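Local structure of lipase (Rhizopus niveus, 1LGY) at residues I23-A27 and W38-C43. The protein hydrolyses the ester bonds of triglycerides and their partial glycerides with strong 1,3-positional specificity, releasing fatty acids. Numbering follows the deposited sequence.
Sequences IAATA and WDCVQC
The indole of Trp-38 presents the edge of its six-membered ring to Thr-26, whose OG1 lies near the ring plane, 3.7 Å from Trp-38 CH2. One face of the indole is taken by Cys-43 of its own segment, whose CB stands 3.6 Å above the plane, over the middle of the fused ring system. With CG of Trp-38 anti to the backbone N (chi1 -161°), the ring lies against the first turn of helix 41-46 and its CH2–CZ3 edge meets Thr-26. Its NE1 is hydrogen-bonded to Val-47 O.

Thr-26 divides its two branches between different neighbours. The methyl CG2 of Thr-26 enters the angle between the Cys-40–Cys-43 disulfide and the start of the Gln-42 side chain, 3.7 Å from Gln-42 CB. The two sulfurs form its other flank, Cys-43 SG lying 3.9 Å from Thr-26 CG2. With chi1 of Thr-26 at 67°, its hydroxyl turns back over its own helix. Thr-26 OG1 gives a very short hydrogen bond (2.5 Å) to Ile-23 O, and Tyr-66 OH is its second partner. Beside this, Ala-25 CB looks toward the Gln-42 chain, whose bend at chi2 accompanies a hydrogen bond of OE1 with Trp-46 NE1.

The contact joins the C-terminal end of helix 11-26 to the disulfide-closed turn that starts helix 41-46, where Cys-40 is the N-cap residue. Here helix 11-26 packs through Ile-23 and Ala-27 on strands 63-70 and 75-81 of the central alpha/beta-hydrolase sheet, and Trp-38 touches Leu-68. Thr-26 OG1, Trp-38 NE1 and Gln-42 OE1 have their hydrogen-bond partners elsewhere, so van der Waals contact of methyl, sulfur and indole edge holds the interface, and the disulfide probably holds the surface that receives the Thr-26 methyl.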
loop_
_atom_site.group_PDB
_atom_site.type_symbol
_atom_site.label_atom_id
_atom_site.label_comp_id
_atom_site.label_asym_id
_atom_site.label_seq_id
_atom_site.Cartn_x
_atom_site.Cartn_y
_atom_site.Cartn_z
ATOM N N ILE A 23 10.447 2.134 -1.830
ATOM C CA ILE A 23 10.258 2.546 -0.464
ATOM C C ILE A 23 9.484 1.460 0.230
ATOM O O ILE A 23 9.907 1.025 1.289
ATOM C CB ILE A 23 9.500 3.881 -0.420
ATOM C CG1 ILE A 23 10.384 4.973 -1.090
ATOM C CG2 ILE A 23 9.183 4.236 1.023
ATOM C CD1 ILE A 23 9.990 6.464 -0.972
ATOM N N ALA A 24 8.406 0.934 -0.356
ATOM C CA ALA A 24 7.723 -0.219 0.233
ATOM C C ALA A 24 8.694 -1.375 0.508
ATOM O O ALA A 24 8.537 -2.026 1.524
ATOM C CB ALA A 24 6.651 -0.696 -0.701
ATOM N N ALA A 25 9.811 -1.519 -0.225
ATOM C CA ALA A 25 10.738 -2.634 0.019
ATOM C C ALA A 25 11.629 -2.519 1.222
ATOM O O ALA A 25 12.078 -3.472 1.849
ATOM C CB ALA A 25 11.612 -2.822 -1.183
ATOM N N THR A 26 11.778 -1.269 1.616
ATOM C CA THR A 26 12.583 -0.918 2.764
ATOM C C THR A 26 11.979 -1.406 4.040
ATOM O O THR A 26 12.711 -1.681 4.982
ATOM C CB THR A 26 12.772 0.617 2.872
ATOM O OG1 THR A 26 11.521 1.234 3.167
ATOM C CG2 THR A 26 13.278 1.183 1.574
ATOM N N ALA A 27 10.652 -1.567 4.056
ATOM C CA ALA A 27 9.977 -1.985 5.267
ATOM C C ALA A 27 10.278 -3.403 5.678
ATOM O O ALA A 27 9.977 -3.770 6.818
ATOM C CB ALA A 27 8.472 -1.868 5.124
ATOM N N TRP A 38 18.210 4.190 8.623
ATOM C CA TRP A 38 17.903 4.427 7.245
ATOM C C TRP A 38 19.211 4.237 6.529
ATOM O O TRP A 38 19.761 5.169 5.925
ATOM C CB TRP A 38 17.363 5.841 7.130
ATOM C CG TRP A 38 16.587 6.076 5.866
ATOM C CD1 TRP A 38 16.930 7.055 4.976
ATOM C CD2 TRP A 38 15.496 5.343 5.475
ATOM N NE1 TRP A 38 16.063 6.930 4.003
ATOM C CE2 TRP A 38 15.197 5.932 4.254
ATOM C CE3 TRP A 38 14.721 4.284 5.949
ATOM C CZ2 TRP A 38 14.137 5.456 3.508
ATOM C CZ3 TRP A 38 13.651 3.816 5.181
ATOM C CH2 TRP A 38 13.359 4.403 3.952
ATOM N N ASP A 39 19.757 3.033 6.592
ATOM C CA ASP A 39 20.986 2.849 5.859
ATOM C C ASP A 39 20.983 1.601 4.991
ATOM O O ASP A 39 21.919 0.799 4.890
ATOM C CB ASP A 39 22.154 2.843 6.864
ATOM C CG ASP A 39 22.238 1.720 7.875
ATOM O OD1 ASP A 39 21.465 0.756 7.809
ATOM O OD2 ASP A 39 23.112 1.828 8.743
ATOM N N CYS A 40 19.863 1.439 4.341
ATOM C CA CYS A 40 19.713 0.263 3.544
ATOM C C CYS A 40 19.914 0.681 2.094
ATOM O O CYS A 40 20.012 1.884 1.825
ATOM C CB CYS A 40 18.336 -0.247 3.980
ATOM S SG CYS A 40 16.902 0.414 3.121
ATOM N N VAL A 41 19.989 -0.227 1.114
ATOM C CA VAL A 41 20.361 0.182 -0.225
ATOM C C VAL A 41 19.176 0.904 -0.785
ATOM O O VAL A 41 19.334 2.073 -1.084
ATOM C CB VAL A 41 20.729 -1.028 -1.098
ATOM C CG1 VAL A 41 21.056 -0.528 -2.506
ATOM C CG2 VAL A 41 21.950 -1.749 -0.560
ATOM N N GLN A 42 17.977 0.338 -0.882
ATOM C CA GLN A 42 16.791 1.066 -1.310
ATOM C C GLN A 42 16.537 2.357 -0.564
ATOM O O GLN A 42 16.092 3.324 -1.165
ATOM C CB GLN A 42 15.559 0.195 -1.165
ATOM C CG GLN A 42 15.538 -0.985 -2.110
ATOM C CD GLN A 42 15.859 -0.570 -3.549
ATOM O OE1 GLN A 42 15.368 0.431 -4.072
ATOM N NE2 GLN A 42 16.718 -1.310 -4.237
ATOM N N CYS A 43 16.904 2.374 0.725
ATOM C CA CYS A 43 16.675 3.503 1.622
ATOM C C CYS A 43 17.222 4.825 1.155
ATOM O O CYS A 43 16.567 5.871 1.060
ATOM C CB CYS A 43 17.289 3.232 2.994
ATOM S SG CYS A 43 16.236 2.125 3.939
#